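Local structure of chromosomal replication initiator protein DnaA (Aquifex aeolicus, 1L8Q) at residues 20-25 with 162-167; 72-77 with 107-112; 94-99 with 121-126; 235-240 with 262-267. The protein probably binds the chromosomal origin in its ATP-bound form and initiates DNA replication once per cell cycle. One frame throughout, in Å; residues are numbered along the deposited sequence.

In the fold
Contact 1 opens first, on helix 20-31, and closes at the end of strand 160-163, so that it encloses most of the AAA+ sheet and its helices. Nested inside this long loop are contacts 2 and 3. Helix 73-86 opens contact 2, segment 94-99 opens contact 3, then 107-112 closes contact 2 and 121-126 closes contact 3: the two cross along the chain, and they touch through F76, Y96 and I123. Contact 1 ties a helix to one edge of the sheet, while contacts 2 and 3 join helices and a loop near the other. Contact 4 follows in series, about 43 Å from contact 1 between centres, and joins two helices of the DNA-binding domain.

Contact 1: residues 20-25 with 162-167; sequences RLAYEV and VEIELD
V162 turns its two methyl groups toward different residues of helix 20-31. CG1 is anti to the carbonyl carbon (chi1 -43°), which leaves CG2 between the backbone N and the carbonyl carbon, facing A22 and 3.6 Å from both A22 CB and A22 CA. L21 crosses V162 obliquely, its CD1 3.8 Å from V162 CB and 3.9 Å from V162 CG1, with V25 CG2 further from V162 CG1 at 4.3 Å. An alanine suits position 22, where a longer side chain would run into V162, I164 or L53 of helix 50-63. I164 stands further off, I164 CG1 lying 4.4 Å from A22 CB.

Polar groups stay on another side of the helix: R20 NE donates to E24 OE2 at 2.8 Å, in the guanidinium plane but from above the carboxylate plane. The arrangement lays helix 20-31 against strand 160-163, an outermost strand of the parallel AAA+ sheet. Branched and small aliphatic groups do all the touching, which implies attachment through shape and exclusion of water, without directional bonds, next to the nucleotide site, where I164 backs T48 and K50 of the P-loop and L166 touches ADP.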
loop_
_atom_site.group_PDB
_atom_site.type_symbol
_atom_site.label_atom_id
_atom_site.label_comp_id
_atom_site.label_asym_id
_atom_site.label_seq_id
_atom_site.Cartn_x
_atom_site.Cartn_y
_atom_site.Cartn_z
ATOM N N ARG A 20 5.162 16.178 5.842
ATOM C CA ARG A 20 5.010 17.573 6.225
ATOM C C ARG A 20 4.272 18.423 5.183
ATOM O O ARG A 20 3.274 19.087 5.519
ATOM C CB ARG A 20 6.381 18.168 6.509
ATOM C CG ARG A 20 6.384 19.315 7.485
ATOM C CD ARG A 20 7.746 19.938 7.663
ATOM N NE ARG A 20 7.672 21.391 7.563
ATOM C CZ ARG A 20 8.662 22.173 7.137
ATOM N NH1 ARG A 20 9.833 21.651 6.775
ATOM N NH2 ARG A 20 8.481 23.483 7.088
ATOM N N LEU A 21 4.761 18.418 3.933
ATOM C CA LEU A 21 4.114 19.172 2.850
ATOM C C LEU A 21 2.614 18.910 2.853
ATOM O O LEU A 21 1.813 19.812 3.065
ATOM C CB LEU A 21 4.672 18.744 1.497
ATOM C CG LEU A 21 5.077 19.779 0.458
ATOM C CD1 LEU A 21 4.954 19.174 -0.911
ATOM C CD2 LEU A 21 4.260 21.013 0.571
ATOM N N ALA A 22 2.241 17.662 2.604
ATOM C CA ALA A 22 0.849 17.289 2.554
ATOM C C ALA A 22 0.138 17.838 3.778
ATOM O O ALA A 22 -0.879 18.521 3.669
ATOM C CB ALA A 22 0.717 15.789 2.503
ATOM N N TYR A 23 0.686 17.555 4.948
ATOM C CA TYR A 23 0.073 18.002 6.181
ATOM C C TYR A 23 -0.089 19.521 6.222
ATOM O O TYR A 23 -1.166 20.034 6.568
ATOM C CB TYR A 23 0.892 17.538 7.376
ATOM C CG TYR A 23 0.306 17.909 8.704
ATOM C CD1 TYR A 23 -0.712 17.161 9.257
ATOM C CD2 TYR A 23 0.775 19.009 9.413
ATOM C CE1 TYR A 23 -1.257 17.490 10.480
ATOM C CE2 TYR A 23 0.252 19.346 10.629
ATOM C CZ TYR A 23 -0.769 18.581 11.161
ATOM O OH TYR A 23 -1.300 18.899 12.382
ATOM N N GLU A 24 0.975 20.243 5.886
ATOM C CA GLU A 24 0.917 21.689 5.950
ATOM C C GLU A 24 -0.077 22.234 4.951
ATOM O O GLU A 24 -0.907 23.104 5.301
ATOM C CB GLU A 24 2.293 22.314 5.759
ATOM C CG GLU A 24 3.093 22.422 7.046
ATOM C CD GLU A 24 4.517 22.900 6.817
ATOM O OE1 GLU A 24 4.829 23.359 5.705
ATOM O OE2 GLU A 24 5.328 22.821 7.751
ATOM N N VAL A 25 -0.018 21.720 3.722
ATOM C CA VAL A 25 -0.939 22.160 2.674
ATOM C C VAL A 25 -2.398 21.933 3.077
ATOM O O VAL A 25 -3.226 22.824 2.956
ATOM C CB VAL A 25 -0.633 21.500 1.310
ATOM C CG1 VAL A 25 -1.771 21.747 0.321
ATOM C CG2 VAL A 25 0.681 22.032 0.758
ATOM N N VAL A 162 0.985 16.892 -4.012
ATOM C CA VAL A 162 1.984 16.630 -2.988
ATOM C C VAL A 162 2.153 15.142 -2.683
ATOM O O VAL A 162 1.212 14.449 -2.316
ATOM C CB VAL A 162 1.690 17.393 -1.689
ATOM C CG1 VAL A 162 1.276 18.812 -2.000
ATOM C CG2 VAL A 162 0.607 16.735 -0.947
ATOM N N GLU A 163 3.365 14.660 -2.844
ATOM C CA GLU A 163 3.696 13.283 -2.555
ATOM C C GLU A 163 3.754 13.085 -1.047
ATOM O O GLU A 163 4.188 13.949 -0.337
ATOM C CB GLU A 163 5.056 12.968 -3.172
ATOM C CG GLU A 163 5.505 11.535 -3.063
ATOM C CD GLU A 163 6.713 11.258 -3.943
ATOM O OE1 GLU A 163 7.375 12.249 -4.361
ATOM O OE2 GLU A 163 6.996 10.063 -4.234
ATOM N N ILE A 164 3.323 11.940 -0.559
ATOM C CA ILE A 164 3.372 11.692 0.871
ATOM C C ILE A 164 4.127 10.408 1.167
ATOM O O ILE A 164 3.997 9.414 0.454
ATOM C CB ILE A 164 1.945 11.660 1.445
ATOM C CG1 ILE A 164 1.958 11.568 2.955
ATOM C CG2 ILE A 164 1.123 10.541 0.835
ATOM C CD1 ILE A 164 0.601 11.464 3.516
ATOM N N GLU A 165 4.962 10.443 2.192
ATOM C CA GLU A 165 5.764 9.271 2.560
ATOM C C GLU A 165 5.737 9.037 4.057
ATOM O O GLU A 165 5.579 9.967 4.848
ATOM C CB GLU A 165 7.239 9.423 2.107
ATOM C CG GLU A 165 7.521 8.999 0.669
ATOM C CD GLU A 165 8.786 9.649 0.063
ATOM O OE1 GLU A 165 9.171 9.262 -1.073
ATOM O OE2 GLU A 165 9.403 10.547 0.699
ATOM N N LEU A 166 5.888 7.781 4.440
ATOM C CA LEU A 166 5.998 7.430 5.833
ATOM C C LEU A 166 7.460 7.130 6.126
ATOM O O LEU A 166 7.916 6.013 5.941
ATOM C CB LEU A 166 5.151 6.222 6.141
ATOM C CG LEU A 166 4.862 6.063 7.632
ATOM C CD1 LEU A 166 3.789 7.050 8.024
ATOM C CD2 LEU A 166 4.420 4.655 7.945
ATOM N N ASP A 167 8.188 8.141 6.573
ATOM C CA ASP A 167 9.607 8.011 6.805
ATOM C C ASP A 167 9.959 7.289 8.115
ATOM O O ASP A 167 9.112 7.098 8.984
ATOM C CB ASP A 167 10.281 9.388 6.743
ATOM C CG ASP A 167 10.053 10.237 8.010
ATOM O OD1 ASP A 167 9.356 9.795 8.942
ATOM O OD2 ASP A 167 10.554 11.369 8.160
#

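Contact 2: residues 72-77 with 107-112; sequences SADDFA and VQFLSG
A73 points its methyl group at the short 3-10 turn of residues 107-110. Its CB lies 3.6 Å from L110 CD1 and 4.1 Å from V107 CA, so one methyl group meets both a leucine tip and the main chain. An alanine fits here because the helix and the turn come close, with the CA atoms of A73 and V107 5.4 Å apart. L110 sends its own branch back toward the helix although its CB is not aimed there, and it also rests on T116 and V148.

Beside this apolar patch D74 crosses F109, with carboxylate and ring planes 84° apart. D74 OD1 is 3.5 Å from F109 CB and a little further from F109 CG, so it meets the root of the side chain, and its strongest partner is K113, in a salt bridge. F109 CG is anti to the carbonyl carbon (chi1 -69°), which leads the ring away from the helix and leaves CB beside the aspartate.

Both segments start at the ends of neighbouring parallel strands, as expected of a P-loop ATPase: 72-77 begins the helix after strand 68-72, while 107-112 follows D105 and D106, the acidic pair at the end of the Walker B strand, of which D106 binds magnesium. S72 serves as N-cap, D75 N giving S72 OG a weak bond of 3.5 Å.

Q108 folds over one face of the F109 ring, with Q108 OE1 3.7 Å above its plane and offset toward the rim. K113, which grips D74 from just beyond the turn, is itself a residue that binds single-stranded DNA.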
loop_
_atom_site.group_PDB
_atom_site.type_symbol
_atom_site.label_atom_id
_atom_site.label_comp_id
_atom_site.label_asym_id
_atom_site.label_seq_id
_atom_site.Cartn_x
_atom_site.Cartn_y
_atom_site.Cartn_z
ATOM N N SER A 72 -14.436 6.774 -1.496
ATOM C CA SER A 72 -13.387 6.247 -2.337
ATOM C C SER A 72 -13.947 6.230 -3.729
ATOM O O SER A 72 -15.151 6.166 -3.915
ATOM C CB SER A 72 -12.946 4.844 -1.882
ATOM O OG SER A 72 -13.914 3.836 -2.176
ATOM N N ALA A 73 -13.080 6.318 -4.711
ATOM C CA ALA A 73 -13.528 6.399 -6.088
ATOM C C ALA A 73 -14.347 5.189 -6.504
ATOM O O ALA A 73 -15.272 5.313 -7.284
ATOM C CB ALA A 73 -12.349 6.589 -7.022
ATOM N N ASP A 74 -14.010 4.021 -5.980
ATOM C CA ASP A 74 -14.718 2.811 -6.371
ATOM C C ASP A 74 -16.137 2.794 -5.838
ATOM O O ASP A 74 -17.052 2.327 -6.508
ATOM C CB ASP A 74 -13.969 1.551 -5.931
ATOM C CG ASP A 74 -13.964 0.473 -7.016
ATOM O OD1 ASP A 74 -13.180 0.602 -7.992
ATOM O OD2 ASP A 74 -14.722 -0.528 -7.002
ATOM N N ASP A 75 -16.317 3.291 -4.621
ATOM C CA ASP A 75 -17.645 3.345 -4.033
ATOM C C ASP A 75 -18.436 4.439 -4.734
ATOM O O ASP A 75 -19.659 4.323 -4.916
ATOM C CB ASP A 75 -17.560 3.649 -2.550
ATOM C CG ASP A 75 -17.078 2.452 -1.716
ATOM O OD1 ASP A 75 -17.171 1.281 -2.169
ATOM O OD2 ASP A 75 -16.605 2.600 -0.570
ATOM N N PHE A 76 -17.731 5.500 -5.134
ATOM C CA PHE A 76 -18.341 6.599 -5.855
ATOM C C PHE A 76 -18.900 6.039 -7.152
ATOM O O PHE A 76 -20.067 6.253 -7.484
ATOM C CB PHE A 76 -17.286 7.668 -6.147
ATOM C CG PHE A 76 -17.818 8.892 -6.846
ATOM C CD1 PHE A 76 -18.365 9.947 -6.115
ATOM C CD2 PHE A 76 -17.741 9.004 -8.229
ATOM C CE1 PHE A 76 -18.827 11.083 -6.756
ATOM C CE2 PHE A 76 -18.214 10.134 -8.884
ATOM C CZ PHE A 76 -18.740 11.176 -8.156
ATOM N N ALA A 77 -18.065 5.279 -7.857
ATOM C CA ALA A 77 -18.449 4.668 -9.117
ATOM C C ALA A 77 -19.658 3.764 -8.946
ATOM O O ALA A 77 -20.604 3.791 -9.735
ATOM C CB ALA A 77 -17.280 3.873 -9.700
ATOM N N VAL A 107 -8.272 7.749 -6.252
ATOM C CA VAL A 107 -8.645 8.183 -7.603
ATOM C C VAL A 107 -8.210 7.255 -8.736
ATOM O O VAL A 107 -8.821 7.210 -9.773
ATOM C CB VAL A 107 -8.100 9.563 -7.861
ATOM C CG1 VAL A 107 -8.132 9.879 -9.335
ATOM C CG2 VAL A 107 -8.900 10.563 -7.093
ATOM N N GLN A 108 -7.159 6.514 -8.522
ATOM C CA GLN A 108 -6.664 5.566 -9.512
ATOM C C GLN A 108 -7.763 4.655 -10.032
ATOM O O GLN A 108 -7.726 4.230 -11.186
ATOM C CB GLN A 108 -5.624 4.700 -8.832
ATOM C CG GLN A 108 -5.323 5.258 -7.446
ATOM C CD GLN A 108 -5.371 4.216 -6.415
ATOM O OE1 GLN A 108 -5.287 3.052 -6.728
ATOM N NE2 GLN A 108 -5.509 4.615 -5.174
ATOM N N PHE A 109 -8.715 4.320 -9.159
ATOM C CA PHE A 109 -9.787 3.392 -9.500
ATOM C C PHE A 109 -10.851 4.010 -10.407
ATOM O O PHE A 109 -11.801 3.346 -10.800
ATOM C CB PHE A 109 -10.407 2.787 -8.232
ATOM C CG PHE A 109 -9.484 1.849 -7.501
ATOM C CD1 PHE A 109 -8.905 0.769 -8.162
ATOM C CD2 PHE A 109 -9.178 2.050 -6.165
ATOM C CE1 PHE A 109 -8.028 -0.098 -7.489
ATOM C CE2 PHE A 109 -8.316 1.199 -5.489
ATOM C CZ PHE A 109 -7.737 0.123 -6.153
ATOM N N LEU A 110 -10.674 5.281 -10.741
ATOM C CA LEU A 110 -11.511 5.945 -11.724
ATOM C C LEU A 110 -11.258 5.387 -13.133
ATOM O O LEU A 110 -12.091 5.563 -14.023
ATOM C CB LEU A 110 -11.210 7.438 -11.728
ATOM C CG LEU A 110 -12.211 8.479 -11.230
ATOM C CD1 LEU A 110 -13.253 7.938 -10.254
ATOM C CD2 LEU A 110 -11.464 9.662 -10.652
ATOM N N SER A 111 -10.109 4.729 -13.345
ATOM C CA SER A 111 -9.775 4.248 -14.693
ATOM C C SER A 111 -10.778 3.267 -15.257
ATOM O O SER A 111 -11.177 2.322 -14.592
ATOM C CB SER A 111 -8.336 3.677 -14.810
ATOM O OG SER A 111 -7.722 3.453 -13.554
ATOM N N GLY A 112 -11.165 3.495 -16.508
ATOM C CA GLY A 112 -12.150 2.661 -17.167
ATOM C C GLY A 112 -13.564 3.176 -16.967
ATOM O O GLY A 112 -14.380 3.168 -17.896
#

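Contact 3: residues 94-99 with 121-126; sequences NMYKSV and FHIFNT
Y96 and I123 provide the apolar half of this contact. The two side chains are skewed to one another, and I123 CD1 comes to the base of the tyrosine, 3.4 Å from Y96 CB and 3.9 Å from Y96 CG, while the branch methyl I123 CG2 lies 3.7 Å from Y96 CB. A branched isoleucine suits the place, since it offers two methyl groups to one methylene. The phenol ring leads away from helix 114-129 and meets F76 edge-to-face.

Mixed contacts follow along K97, whose chain is extended beyond CG and crosses T126 at about a right angle. K97 CG packs 3.9 Å from T126 CG2, and K97 CE passes 3.7 Å from T126 OG1. A lysine serves well here: its methylenes lie against the threonine, and K97 is only partly buried.

The side-chain hydrogen bonds are internal to each segment. T126 OG1, anti to the carbonyl carbon (chi1 -69°), donates to H122 O at 3.2 Å, from the opposite face of that carbonyl to T126 N. An alanine in place of T126 would probably cost H122 O its second donor and leave the K97 chain less closely held.

Helix 89-97 thus lies against helix 114-129 beside strand 101-105 of the AAA+ sheet. The chemistry implies a graded interface: apolar toward the sheet, where Y96 and I123 both meet L102, and amphipathic where K97 reaches its partly exposed margin.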
loop_
_atom_site.group_PDB
_atom_site.type_symbol
_atom_site.label_atom_id
_atom_site.label_comp_id
_atom_site.label_asym_id
_atom_site.label_seq_id
_atom_site.Cartn_x
_atom_site.Cartn_y
_atom_site.Cartn_z
ATOM N N ASN A 94 -26.740 16.255 -7.237
ATOM C CA ASN A 94 -27.080 17.305 -6.299
ATOM C C ASN A 94 -26.411 17.105 -4.957
ATOM O O ASN A 94 -25.928 18.058 -4.351
ATOM C CB ASN A 94 -28.586 17.418 -6.146
ATOM C CG ASN A 94 -29.269 17.863 -7.431
ATOM O OD1 ASN A 94 -28.623 18.366 -8.359
ATOM N ND2 ASN A 94 -30.590 17.675 -7.492
HETATM N N MSE A 95 -26.375 15.863 -4.499
HETATM C CA MSE A 95 -25.696 15.514 -3.267
HETATM C C MSE A 95 -24.273 16.051 -3.322
HETATM O O MSE A 95 -23.873 16.907 -2.527
HETATM C CB MSE A 95 -25.634 13.985 -3.133
HETATM C CG MSE A 95 -25.612 13.438 -1.689
HETATM SE SE MSE A 95 -25.392 11.431 -1.585
HETATM C CE MSE A 95 -26.526 10.868 -3.112
ATOM N N TYR A 96 -23.514 15.545 -4.286
ATOM C CA TYR A 96 -22.112 15.861 -4.394
ATOM C C TYR A 96 -21.852 17.328 -4.716
ATOM O O TYR A 96 -20.850 17.896 -4.273
ATOM C CB TYR A 96 -21.438 14.933 -5.412
ATOM C CG TYR A 96 -21.073 13.606 -4.823
ATOM C CD1 TYR A 96 -19.891 13.445 -4.111
ATOM C CD2 TYR A 96 -21.928 12.518 -4.926
ATOM C CE1 TYR A 96 -19.557 12.237 -3.540
ATOM C CE2 TYR A 96 -21.606 11.298 -4.346
ATOM C CZ TYR A 96 -20.411 11.166 -3.653
ATOM O OH TYR A 96 -20.071 9.952 -3.067
ATOM N N LYS A 97 -22.773 17.948 -5.456
ATOM C CA LYS A 97 -22.576 19.318 -5.907
ATOM C C LYS A 97 -22.808 20.336 -4.807
ATOM O O LYS A 97 -22.490 21.518 -4.960
ATOM C CB LYS A 97 -23.470 19.622 -7.112
ATOM C CG LYS A 97 -22.900 19.127 -8.413
ATOM C CD LYS A 97 -23.843 19.318 -9.565
ATOM C CE LYS A 97 -23.295 18.630 -10.802
ATOM N NZ LYS A 97 -24.293 18.586 -11.901
ATOM N N SER A 98 -23.311 19.872 -3.679
ATOM C CA SER A 98 -23.729 20.787 -2.635
ATOM C C SER A 98 -22.840 20.829 -1.407
ATOM O O SER A 98 -23.207 21.429 -0.416
ATOM C CB SER A 98 -25.117 20.408 -2.172
ATOM O OG SER A 98 -24.999 19.488 -1.109
ATOM N N VAL A 99 -21.691 20.187 -1.444
ATOM C CA VAL A 99 -20.865 20.145 -0.247
ATOM C C VAL A 99 -19.913 21.332 -0.162
ATOM O O VAL A 99 -19.730 22.055 -1.131
ATOM C CB VAL A 99 -20.051 18.832 -0.171
ATOM C CG1 VAL A 99 -20.980 17.632 -0.103
ATOM C CG2 VAL A 99 -19.127 18.709 -1.349
ATOM N N PHE A 121 -16.312 14.926 -13.357
ATOM C CA PHE A 121 -15.871 16.177 -13.935
ATOM C C PHE A 121 -16.900 17.255 -13.637
ATOM O O PHE A 121 -16.573 18.351 -13.135
ATOM C CB PHE A 121 -15.693 16.032 -15.446
ATOM C CG PHE A 121 -15.264 17.291 -16.134
ATOM C CD1 PHE A 121 -13.931 17.501 -16.452
ATOM C CD2 PHE A 121 -16.192 18.258 -16.488
ATOM C CE1 PHE A 121 -13.533 18.666 -17.127
ATOM C CE2 PHE A 121 -15.800 19.426 -17.152
ATOM C CZ PHE A 121 -14.479 19.626 -17.472
ATOM N N HIS A 122 -18.155 16.943 -13.933
ATOM C CA HIS A 122 -19.205 17.914 -13.772
ATOM C C HIS A 122 -19.340 18.328 -12.324
ATOM O O HIS A 122 -19.490 19.521 -12.034
ATOM C CB HIS A 122 -20.499 17.423 -14.390
ATOM C CG HIS A 122 -20.427 17.318 -15.877
ATOM N ND1 HIS A 122 -20.624 18.401 -16.708
ATOM C CD2 HIS A 122 -20.108 16.278 -16.682
ATOM C CE1 HIS A 122 -20.465 18.023 -17.965
ATOM N NE2 HIS A 122 -20.148 16.741 -17.976
ATOM N N ILE A 123 -19.230 17.365 -11.409
ATOM C CA ILE A 123 -19.256 17.693 -9.989
ATOM C C ILE A 123 -18.032 18.545 -9.622
ATOM O O ILE A 123 -18.149 19.550 -8.930
ATOM C CB ILE A 123 -19.292 16.426 -9.145
ATOM C CG1 ILE A 123 -20.632 15.715 -9.306
ATOM C CG2 ILE A 123 -19.072 16.747 -7.682
ATOM C CD1 ILE A 123 -20.672 14.336 -8.656
ATOM N N PHE A 124 -16.863 18.134 -10.097
ATOM C CA PHE A 124 -15.620 18.875 -9.881
ATOM C C PHE A 124 -15.755 20.367 -10.317
ATOM O O PHE A 124 -15.503 21.290 -9.514
ATOM C CB PHE A 124 -14.486 18.197 -10.655
ATOM C CG PHE A 124 -13.134 18.790 -10.402
ATOM C CD1 PHE A 124 -12.216 18.134 -9.591
ATOM C CD2 PHE A 124 -12.769 19.985 -10.986
ATOM C CE1 PHE A 124 -10.975 18.660 -9.365
ATOM C CE2 PHE A 124 -11.510 20.531 -10.757
ATOM C CZ PHE A 124 -10.613 19.869 -9.958
ATOM N N ASN A 125 -16.148 20.592 -11.577
ATOM C CA ASN A 125 -16.361 21.949 -12.073
ATOM C C ASN A 125 -17.283 22.774 -11.166
ATOM O O ASN A 125 -16.978 23.919 -10.829
ATOM C CB ASN A 125 -16.954 21.918 -13.478
ATOM C CG ASN A 125 -15.954 22.251 -14.531
ATOM O OD1 ASN A 125 -16.083 23.270 -15.237
ATOM N ND2 ASN A 125 -14.929 21.403 -14.663
ATOM N N THR A 126 -18.420 22.196 -10.795
ATOM C CA THR A 126 -19.392 22.914 -9.988
ATOM C C THR A 126 -18.760 23.360 -8.683
ATOM O O THR A 126 -18.755 24.548 -8.355
ATOM C CB THR A 126 -20.632 22.035 -9.689
ATOM O OG1 THR A 126 -21.379 21.825 -10.889
ATOM C CG2 THR A 126 -21.599 22.778 -8.801
#

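Contact 4: residues 235-240 with 262-267; sequences EFVANY and KIAMYL
V237 and I263 form the close part of this helix pair. V237 CG2 approaches I263 CD1 at 3.3 Å, and V237 CG1 lies 3.5 Å from the same methyl, so the end of the isoleucine sits against both valine branches. With V237 CG1 anti to the backbone N (chi1 159°) and CG2 anti to the carbonyl carbon, both branches reach I263 CD1. V237 CG2 also faces A264, 3.9 Å from A264 CB; that alanine is small enough to let the valine approach its backbone, with V237 CG2 3.8 Å from A264 CA. An alanine in place of V237 would probably open a gap in front of I263 and leave its CD1 freer to turn.

Further along, the packing is looser. L267 CD1 stands 4.1 Å from V237 CG2, and meets F236 at the ring edge, 4.4 Å from F236 CD2. F236 is partly exposed and also touches Q318 of helix 308-323. E235 and N239, both exposed, lie on the solvent side and take no part.

The axes of the two segments, 9.8 Å apart, run closer to antiparallel than to parallel, at 143°. The contact joins the long helix 216-241 to helix 258-272 within domain IV, the part assigned to double-stranded DNA binding. With only aliphatic groups and one ring edge in touch, its chemistry implies cohesion by hydrophobic burial.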
loop_
_atom_site.group_PDB
_atom_site.type_symbol
_atom_site.label_atom_id
_atom_site.label_comp_id
_atom_site.label_asym_id
_atom_site.label_seq_id
_atom_site.Cartn_x
_atom_site.Cartn_y
_atom_site.Cartn_z
ATOM N N GLU A 235 19.628 -25.847 0.181
ATOM C CA GLU A 235 20.381 -27.097 0.208
ATOM C C GLU A 235 19.733 -28.085 -0.756
ATOM O O GLU A 235 20.417 -28.821 -1.460
ATOM C CB GLU A 235 20.365 -27.724 1.603
ATOM C CG GLU A 235 21.222 -27.037 2.646
ATOM C CD GLU A 235 21.031 -27.631 4.040
ATOM O OE1 GLU A 235 20.075 -28.425 4.239
ATOM O OE2 GLU A 235 21.839 -27.302 4.938
ATOM N N PHE A 236 18.405 -28.103 -0.769
ATOM C CA PHE A 236 17.675 -29.047 -1.602
ATOM C C PHE A 236 17.918 -28.813 -3.083
ATOM O O PHE A 236 18.381 -29.705 -3.786
ATOM C CB PHE A 236 16.187 -29.000 -1.299
ATOM C CG PHE A 236 15.383 -29.913 -2.145
ATOM C CD1 PHE A 236 15.428 -31.277 -1.939
ATOM C CD2 PHE A 236 14.590 -29.415 -3.163
ATOM C CE1 PHE A 236 14.699 -32.128 -2.727
ATOM C CE2 PHE A 236 13.854 -30.258 -3.951
ATOM C CZ PHE A 236 13.911 -31.622 -3.737
ATOM N N VAL A 237 17.597 -27.614 -3.557
ATOM C CA VAL A 237 17.793 -27.279 -4.959
ATOM C C VAL A 237 19.205 -27.639 -5.387
ATOM O O VAL A 237 19.428 -28.113 -6.504
ATOM C CB VAL A 237 17.519 -25.798 -5.225
ATOM C CG1 VAL A 237 18.200 -25.343 -6.506
ATOM C CG2 VAL A 237 16.010 -25.537 -5.269
ATOM N N ALA A 238 20.152 -27.445 -4.478
ATOM C CA ALA A 238 21.544 -27.793 -4.735
ATOM C C ALA A 238 21.689 -29.268 -5.073
ATOM O O ALA A 238 21.812 -29.637 -6.239
ATOM C CB ALA A 238 22.407 -27.443 -3.531
ATOM N N ASN A 239 21.667 -30.107 -4.042
ATOM C CA ASN A 239 21.835 -31.550 -4.199
ATOM C C ASN A 239 21.121 -32.142 -5.417
ATOM O O ASN A 239 21.509 -33.205 -5.902
ATOM C CB ASN A 239 21.408 -32.280 -2.925
ATOM C CG ASN A 239 22.054 -31.702 -1.682
ATOM O OD1 ASN A 239 23.246 -31.386 -1.675
ATOM N ND2 ASN A 239 21.267 -31.550 -0.621
ATOM N N TYR A 240 20.084 -31.459 -5.905
ATOM C CA TYR A 240 19.366 -31.927 -7.090
ATOM C C TYR A 240 19.947 -31.362 -8.391
ATOM O O TYR A 240 20.035 -32.065 -9.394
ATOM C CB TYR A 240 17.868 -31.614 -7.002
ATOM C CG TYR A 240 17.051 -32.349 -8.048
ATOM C CD1 TYR A 240 16.619 -33.654 -7.830
ATOM C CD2 TYR A 240 16.739 -31.747 -9.264
ATOM C CE1 TYR A 240 15.887 -34.340 -8.792
ATOM C CE2 TYR A 240 16.009 -32.426 -10.235
ATOM C CZ TYR A 240 15.585 -33.722 -9.994
ATOM O OH TYR A 240 14.860 -34.399 -10.950
ATOM N N LYS A 262 16.361 -19.319 -9.572
ATOM C CA LYS A 262 14.967 -19.047 -9.889
ATOM C C LYS A 262 14.056 -20.036 -9.183
ATOM O O LYS A 262 13.215 -19.642 -8.377
ATOM C CB LYS A 262 14.728 -19.071 -11.403
ATOM C CG LYS A 262 15.312 -17.865 -12.141
ATOM C CD LYS A 262 14.845 -17.806 -13.589
ATOM C CE LYS A 262 15.292 -16.511 -14.269
ATOM N NZ LYS A 262 14.987 -16.505 -15.734
ATOM N N ILE A 263 14.237 -21.323 -9.461
ATOM C CA ILE A 263 13.400 -22.338 -8.832
ATOM C C ILE A 263 13.432 -22.233 -7.305
ATOM O O ILE A 263 12.395 -22.312 -6.651
ATOM C CB ILE A 263 13.798 -23.755 -9.280
ATOM C CG1 ILE A 263 15.144 -24.144 -8.684
ATOM C CG2 ILE A 263 13.816 -23.864 -10.808
ATOM C CD1 ILE A 263 15.272 -25.619 -8.434
ATOM N N ALA A 264 14.622 -22.051 -6.743
ATOM C CA ALA A 264 14.752 -21.922 -5.302
ATOM C C ALA A 264 13.820 -20.831 -4.795
ATOM O O ALA A 264 12.892 -21.104 -4.036
ATOM C CB ALA A 264 16.184 -21.619 -4.921
HETATM N N MSE A 265 14.061 -19.597 -5.215
HETATM C CA MSE A 265 13.189 -18.504 -4.825
HETATM C C MSE A 265 11.735 -18.944 -4.984
HETATM O O MSE A 265 10.905 -18.715 -4.100
HETATM C CB MSE A 265 13.468 -17.258 -5.668
HETATM C CG MSE A 265 14.796 -16.602 -5.368
HETATM SE SE MSE A 265 15.247 -15.190 -6.624
HETATM C CE MSE A 265 16.926 -14.640 -5.851
ATOM N N TYR A 266 11.441 -19.600 -6.105
ATOM C CA TYR A 266 10.095 -20.097 -6.370
ATOM C C TYR A 266 9.654 -21.067 -5.285
ATOM O O TYR A 266 8.530 -20.990 -4.785
ATOM C CB TYR A 266 10.024 -20.773 -7.744
ATOM C CG TYR A 266 8.642 -21.260 -8.103
ATOM C CD1 TYR A 266 7.726 -20.416 -8.725
ATOM C CD2 TYR A 266 8.249 -22.562 -7.815
ATOM C CE1 TYR A 266 6.456 -20.859 -9.055
ATOM C CE2 TYR A 266 6.988 -23.011 -8.133
ATOM C CZ TYR A 266 6.094 -22.161 -8.756
ATOM O OH TYR A 266 4.833 -22.610 -9.072
ATOM N N LEU A 267 10.543 -21.973 -4.913
ATOM C CA LEU A 267 10.222 -22.950 -3.888
ATOM C C LEU A 267 10.036 -22.292 -2.514
ATOM O O LEU A 267 9.166 -22.695 -1.732
ATOM C CB LEU A 267 11.285 -24.044 -3.835
ATOM C CG LEU A 267 11.373 -24.916 -5.089
ATOM C CD1 LEU A 267 12.002 -26.254 -4.767
ATOM C CD2 LEU A 267 10.001 -25.117 -5.680
#